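Local coordinates for putative peptidyl-arginine deiminase family protein (Campylobacter jejuni subsp. jejuni serotype O:2, PDB 6B10) that probably hydrolyses agmatine to N-carbamoylputrescine as an agmatine deiminase of the polyamine pathway, at residues 20-25 with 325-330; 52-57 with 277-282. All coordinates share one frame; numbering follows the deposited sequence.

Overall arrangement
Two kinds of long-range contact, strand pairing within a sheet and packing between sheets, meet in this fold. Contact 1 is the more buried: it pairs strands 19-25 and 326-329 of one mixed sheet by backbone hydrogen bonds, with apolar and polar side chains on both faces. Contact 2 is only partly buried and sets the turn from helix 37-52 into strand 56-61 against the start of strand 279-284 in another sheet, through one aromatic ring, one hydrogen bond from a backbone N-H to a side-chain amide, and two waters. Because strands 19-25 and 56-61 are neighbours, contacts 1 and 2 touch, notably in a salt bridge between Glu20 and Lys56.

Contact 1. Residues 20-25 with 325-330; sequences EYLMLS and CQNRFK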
loop_
_atom_site.group_PDB
_atom_site.type_symbol
_atom_site.label_atom_id
_atom_site.label_comp_id
_atom_site.label_asym_id
_atom_site.label_seq_id
_atom_site.Cartn_x
_atom_site.Cartn_y
_atom_site.Cartn_z
ATOM N N GLU A 20 9.405 10.856 -4.394
ATOM C CA GLU A 20 10.820 11.048 -4.102
ATOM C C GLU A 20 11.434 9.727 -3.633
ATOM O O GLU A 20 12.522 9.360 -4.066
ATOM C CB GLU A 20 11.004 12.143 -3.044
ATOM C CG GLU A 20 12.425 12.679 -2.934
ATOM C CD GLU A 20 12.807 13.586 -4.089
ATOM O OE1 GLU A 20 12.127 14.609 -4.295
ATOM O OE2 GLU A 20 13.802 13.284 -4.778
ATOM N N TYR A 21 10.728 9.010 -2.759
ATOM C CA TYR A 21 11.205 7.728 -2.238
ATOM C C TYR A 21 10.119 6.664 -2.217
ATOM O O TYR A 21 8.940 6.971 -2.028
ATOM C CB TYR A 21 11.661 7.883 -0.790
ATOM C CG TYR A 21 12.956 8.636 -0.570
ATOM C CD1 TYR A 21 14.185 7.993 -0.668
ATOM C CD2 TYR A 21 12.948 9.983 -0.214
ATOM C CE1 TYR A 21 15.367 8.670 -0.437
ATOM C CE2 TYR A 21 14.128 10.673 0.011
ATOM C CZ TYR A 21 15.331 10.012 -0.098
ATOM O OH TYR A 21 16.503 10.697 0.131
ATOM N N LEU A 22 10.532 5.408 -2.395
ATOM C CA LEU A 22 9.793 4.276 -1.851
ATOM C C LEU A 22 10.546 3.799 -0.605
ATOM O O LEU A 22 11.761 3.586 -0.630
ATOM C CB LEU A 22 9.651 3.134 -2.862
ATOM C CG LEU A 22 8.593 2.078 -2.499
ATOM C CD1 LEU A 22 7.184 2.633 -2.630
ATOM C CD2 LEU A 22 8.720 0.831 -3.359
ATOM N N MET A 23 9.812 3.633 0.482
ATOM C CA MET A 23 10.411 3.309 1.758
ATOM C C MET A 23 10.013 1.906 2.192
ATOM O O MET A 23 8.851 1.523 2.084
ATOM C CB MET A 23 9.974 4.333 2.790
ATOM C CG MET A 23 10.263 5.764 2.355
ATOM S SD MET A 23 9.840 6.997 3.592
ATOM C CE MET A 23 8.100 6.672 3.844
ATOM N N LEU A 24 10.993 1.144 2.666
ATOM C CA LEU A 24 10.777 -0.218 3.136
ATOM C C LEU A 24 11.509 -0.468 4.455
ATOM O O LEU A 24 12.534 0.156 4.747
ATOM C CB LEU A 24 11.261 -1.228 2.090
ATOM C CG LEU A 24 10.720 -1.058 0.662
ATOM C CD1 LEU A 24 11.688 -0.272 -0.203
ATOM C CD2 LEU A 24 10.422 -2.405 0.009
ATOM N N SER A 25 10.972 -1.390 5.244
ATOM C CA SER A 25 11.607 -1.828 6.477
ATOM C C SER A 25 12.110 -3.256 6.294
ATOM O O SER A 25 11.320 -4.197 6.243
ATOM C CB SER A 25 10.612 -1.757 7.628
ATOM O OG SER A 25 11.201 -2.213 8.832
ATOM N N CYS A 325 5.767 -1.542 1.676
ATOM C CA CYS A 325 6.387 -0.281 1.307
ATOM C C CYS A 325 5.485 0.911 1.554
ATOM O O CYS A 325 4.284 0.768 1.793
ATOM C CB CYS A 325 6.845 -0.324 -0.151
ATOM S SG CYS A 325 5.530 -0.497 -1.389
ATOM N N GLN A 326 6.087 2.091 1.547
ATOM C CA GLN A 326 5.338 3.330 1.671
ATOM C C GLN A 326 5.921 4.358 0.708
ATOM O O GLN A 326 7.129 4.401 0.476
ATOM C CB GLN A 326 5.371 3.834 3.113
ATOM C CG GLN A 326 4.573 5.106 3.374
ATOM C CD GLN A 326 3.098 4.975 3.023
ATOM O OE1 GLN A 326 2.726 4.985 1.846
ATOM N NE2 GLN A 326 2.251 4.859 4.040
ATOM N N ASN A 327 5.049 5.172 0.138
ATOM C CA ASN A 327 5.457 6.169 -0.833
ATOM C C ASN A 327 5.645 7.507 -0.140
ATOM O O ASN A 327 4.877 7.862 0.748
ATOM C CB ASN A 327 4.397 6.284 -1.942
ATOM C CG ASN A 327 3.971 4.931 -2.473
ATOM O OD1 ASN A 327 3.081 4.285 -1.916
ATOM N ND2 ASN A 327 4.625 4.482 -3.537
ATOM N N ARG A 328 6.678 8.236 -0.543
ATOM C CA ARG A 328 6.895 9.603 -0.081
ATOM C C ARG A 328 6.939 10.458 -1.333
ATOM O O ARG A 328 7.783 10.254 -2.206
ATOM C CB ARG A 328 8.194 9.716 0.723
ATOM C CG ARG A 328 8.563 11.145 1.106
ATOM C CD ARG A 328 9.691 11.188 2.128
ATOM N NE ARG A 328 10.309 12.517 2.178
ATOM C CZ ARG A 328 9.889 13.535 2.930
ATOM N NH1 ARG A 328 8.835 13.411 3.734
ATOM N NH2 ARG A 328 10.532 14.696 2.879
ATOM N N PHE A 329 6.007 11.397 -1.434
ATOM C CA PHE A 329 5.792 12.102 -2.690
ATOM C C PHE A 329 6.733 13.284 -2.862
ATOM O O PHE A 329 7.300 13.785 -1.892
ATOM C CB PHE A 329 4.317 12.490 -2.839
ATOM C CG PHE A 329 3.426 11.292 -2.960
ATOM C CD1 PHE A 329 3.154 10.739 -4.202
ATOM C CD2 PHE A 329 2.937 10.659 -1.823
ATOM C CE1 PHE A 329 2.378 9.599 -4.316
ATOM C CE2 PHE A 329 2.154 9.521 -1.931
ATOM C CZ PHE A 329 1.874 8.994 -3.181
ATOM N N LYS A 330 6.909 13.681 -4.116
ATOM C CA LYS A 330 7.803 14.769 -4.497
ATOM C C LYS A 330 7.046 16.094 -4.505
ATOM O O LYS A 330 5.910 16.165 -4.975
ATOM C CB LYS A 330 8.376 14.500 -5.892
ATOM C CG LYS A 330 9.468 15.467 -6.348
ATOM C CD LYS A 330 9.677 15.361 -7.849
ATOM C CE LYS A 330 10.673 16.387 -8.374
ATOM N NZ LYS A 330 12.086 15.978 -8.151
#
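The Tyr21 ring and the Arg328 side chain lie side by side, pointing the same way, with ring and guanidinium planes 40° apart. Arg328 CD approaches the Tyr21 ring obliquely, 4.2 Å from Tyr21 CD2, which in turn lies at the guanidinium edge, near its plane. Arg328 gets there by an extended chain, its CG anti to the backbone N (chi1 174°). Its guanidinium makes a salt bridge with Glu135 and a cation-pi contact with Phe133; the Tyr21 ring makes a cation-pi contact with Lys56, and Tyr21 OH is hydrogen-bonded to Glu77.

The strands that carry these groups run antiparallel. Tyr21 and Arg328 form a hydrogen-bonded pair, as do Met23 and Gln326, whose side chains share the same face; there Met23 CE reaches Gln326 CG at 3.9 Å. On the other face Leu22 CD1 packs 3.8 Å from Cys325 SG and 3.3 Å from Asn327 ND2, in an amide held by Arg89 (at OD1) and Gln19 (at ND2). A classic beta bulge interrupts the regular pairing: Glu20 and Tyr21 both face Arg328, whose O accepts from Glu20 N at 2.8 Å and, on a lone pair, from Tyr21 N at 3.2 Å.

In one of two Glu20 conformers, hence with caution, Glu20 OE1 is 4.1 Å from Lys330 NZ, beyond a salt bridge; Glu20 OE2 pairs with Lys56. Backbone bonds thus join the strands, outside partners satisfy the buried Asn327 amide, and charged side chains gather at the bulge end, where opposite charges would probably stabilise one another.

Contact 2. Residues 52-57 with 277-282; sequences SEFQKV and NNALIV
Phe54 leans on the turn at Asn277 and Asn278, and each part of its side chain finds a different neighbour. CB lies 3.3 Å from Asn277 O, and CG 3.6 Å from the same oxygen. With CG anti to its own carbonyl carbon (chi1 -69°), the ring carries on past that oxygen, which approaches CD1 obliquely; CD1 also meets Asn278 CB at 4.0 Å. CG, CD2, CE1, CE2 and CZ are all about equally far from Ala279 CB, which stands over the centre of one ring face, 3.9 Å from the centroid and directly on the ring normal, a well-centred CH-pi contact. Ile276 and Ile307 also touch this side chain.

Asn277 N donates to Gln55 OE1 over 2.8 Å, from a position tilted 30° out of the amide plane. The Gln55 and Asn277 side chains cross at about a right angle, and both are held by Gln19: its side chain takes Gln55 NE2, its backbone N gives to Asn277 OD1. Two waters lie at Phe54 O: one donates to it and accepts from Asn277 ND2 at 2.7 Å; the other bridges it to Asn278 OD1 (3.0 Å), though it cannot serve every acceptor around it.

Asn277 and Asn278, the latter left-handed (phi 66°), form a type II turn linking hairpin strands 274-276 and 279-284. The contact joins this hairpin to the helix-to-strand connection of a neighbouring sheet, consistent with the propeller-like fold of guanidine-modifying enzymes.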
loop_
_atom_site.group_PDB
_atom_site.type_symbol
_atom_site.label_atom_id
_atom_site.label_comp_id
_atom_site.label_asym_id
_atom_site.label_seq_id
_atom_site.Cartn_x
_atom_site.Cartn_y
_atom_site.Cartn_z
ATOM N N SER A 52 14.523 0.697 -7.941
ATOM C CA SER A 52 15.650 1.633 -7.944
ATOM C C SER A 52 15.979 2.144 -9.334
ATOM O O SER A 52 16.572 3.204 -9.471
ATOM C CB SER A 52 16.888 1.000 -7.306
ATOM O OG SER A 52 17.409 -0.041 -8.110
ATOM N N GLU A 53 15.573 1.394 -10.356
ATOM C CA GLU A 53 15.727 1.824 -11.746
ATOM C C GLU A 53 14.849 3.032 -12.054
ATOM O O GLU A 53 15.137 3.789 -12.975
ATOM C CB GLU A 53 15.358 0.687 -12.704
ATOM C CG GLU A 53 15.781 0.920 -14.150
ATOM C CD GLU A 53 14.940 0.143 -15.140
ATOM O OE1 GLU A 53 14.645 0.692 -16.225
ATOM O OE2 GLU A 53 14.573 -1.011 -14.831
ATOM N N PHE A 54 13.769 3.203 -11.289
ATOM C CA PHE A 54 12.790 4.265 -11.552
ATOM C C PHE A 54 12.763 5.422 -10.550
ATOM O O PHE A 54 12.421 6.542 -10.920
ATOM C CB PHE A 54 11.402 3.645 -11.650
ATOM C CG PHE A 54 11.214 2.800 -12.873
ATOM C CD1 PHE A 54 10.845 3.380 -14.076
ATOM C CD2 PHE A 54 11.423 1.426 -12.826
ATOM C CE1 PHE A 54 10.678 2.612 -15.208
ATOM C CE2 PHE A 54 11.257 0.650 -13.952
ATOM C CZ PHE A 54 10.884 1.243 -15.146
ATOM N N GLN A 55 13.089 5.163 -9.289
ATOM C CA GLN A 55 13.151 6.232 -8.297
ATOM C C GLN A 55 13.985 5.796 -7.106
ATOM O O GLN A 55 14.294 4.613 -6.954
ATOM C CB GLN A 55 11.739 6.645 -7.838
ATOM C CG GLN A 55 11.018 5.618 -6.976
ATOM C CD GLN A 55 9.573 5.999 -6.666
ATOM O OE1 GLN A 55 8.836 6.463 -7.535
ATOM N NE2 GLN A 55 9.160 5.781 -5.425
ATOM N N LYS A 56 14.335 6.747 -6.249
ATOM C CA LYS A 56 15.131 6.420 -5.076
ATOM C C LYS A 56 14.377 5.482 -4.149
ATOM O O LYS A 56 13.148 5.504 -4.083
ATOM C CB LYS A 56 15.543 7.672 -4.310
ATOM C CG LYS A 56 16.578 8.515 -5.021
ATOM C CD LYS A 56 16.896 9.763 -4.212
ATOM C CE LYS A 56 15.833 10.832 -4.385
ATOM N NZ LYS A 56 16.024 11.917 -3.385
ATOM N N VAL A 57 15.135 4.661 -3.439
ATOM C CA VAL A 57 14.598 3.741 -2.464
ATOM C C VAL A 57 15.303 4.008 -1.139
ATOM O O VAL A 57 16.523 4.199 -1.109
ATOM C CB VAL A 57 14.856 2.277 -2.894
ATOM C CG1 VAL A 57 14.409 1.294 -1.817
ATOM C CG2 VAL A 57 14.157 1.973 -4.214
ATOM N N ASN A 277 7.394 6.035 -9.887
ATOM C CA ASN A 277 7.562 6.904 -11.049
ATOM C C ASN A 277 7.710 6.091 -12.335
ATOM O O ASN A 277 8.623 5.269 -12.456
ATOM C CB ASN A 277 8.759 7.823 -10.853
ATOM C CG ASN A 277 8.554 8.797 -9.715
ATOM O OD1 ASN A 277 7.431 8.985 -9.241
ATOM N ND2 ASN A 277 9.636 9.416 -9.257
ATOM N N ASN A 278 6.781 6.305 -13.269
ATOM C CA ASN A 278 6.800 5.667 -14.585
ATOM C C ASN A 278 6.593 4.153 -14.582
ATOM O O ASN A 278 6.771 3.505 -15.607
ATOM C CB ASN A 278 8.098 6.006 -15.338
ATOM C CG ASN A 278 8.275 7.490 -15.533
ATOM O OD1 ASN A 278 9.183 8.097 -14.972
ATOM N ND2 ASN A 278 7.384 8.089 -16.304
ATOM N N ALA A 279 6.171 3.589 -13.456
ATOM C CA ALA A 279 5.980 2.155 -13.385
ATOM C C ALA A 279 4.945 1.732 -12.362
ATOM O O ALA A 279 4.611 2.467 -11.429
ATOM C CB ALA A 279 7.308 1.466 -13.104
ATOM N N LEU A 280 4.431 0.528 -12.584
ATOM C CA LEU A 280 3.522 -0.136 -11.676
ATOM C C LEU A 280 4.105 -1.511 -11.397
ATOM O O LEU A 280 4.246 -2.328 -12.301
ATOM C CB LEU A 280 2.135 -0.267 -12.306
ATOM C CG LEU A 280 1.128 -1.086 -11.489
ATOM C CD1 LEU A 280 0.872 -0.460 -10.128
ATOM C CD2 LEU A 280 -0.171 -1.249 -12.255
ATOM N N ILE A 281 4.445 -1.764 -10.141
ATOM C CA ILE A 281 5.076 -3.020 -9.772
ATOM C C ILE A 281 3.991 -3.955 -9.258
ATOM O O ILE A 281 3.336 -3.666 -8.262
ATOM C CB ILE A 281 6.169 -2.826 -8.694
ATOM C CG1 ILE A 281 7.069 -1.628 -9.025
ATOM C CG2 ILE A 281 6.995 -4.100 -8.546
ATOM C CD1 ILE A 281 7.752 -1.684 -10.373
ATOM N N VAL A 282 3.801 -5.075 -9.947
ATOM C CA VAL A 282 2.698 -5.994 -9.630
ATOM C C VAL A 282 3.231 -7.301 -9.050
ATOM O O VAL A 282 4.263 -7.798 -9.492
ATOM C CB VAL A 282 1.798 -6.275 -10.866
ATOM C CG1 VAL A 282 1.196 -4.982 -11.390
ATOM C CG2 VAL A 282 2.560 -6.963 -11.994
HETATM O O HOH W 1 11.492 6.956 -13.373
HETATM O O HOH W 2 12.129 9.097 -10.253
#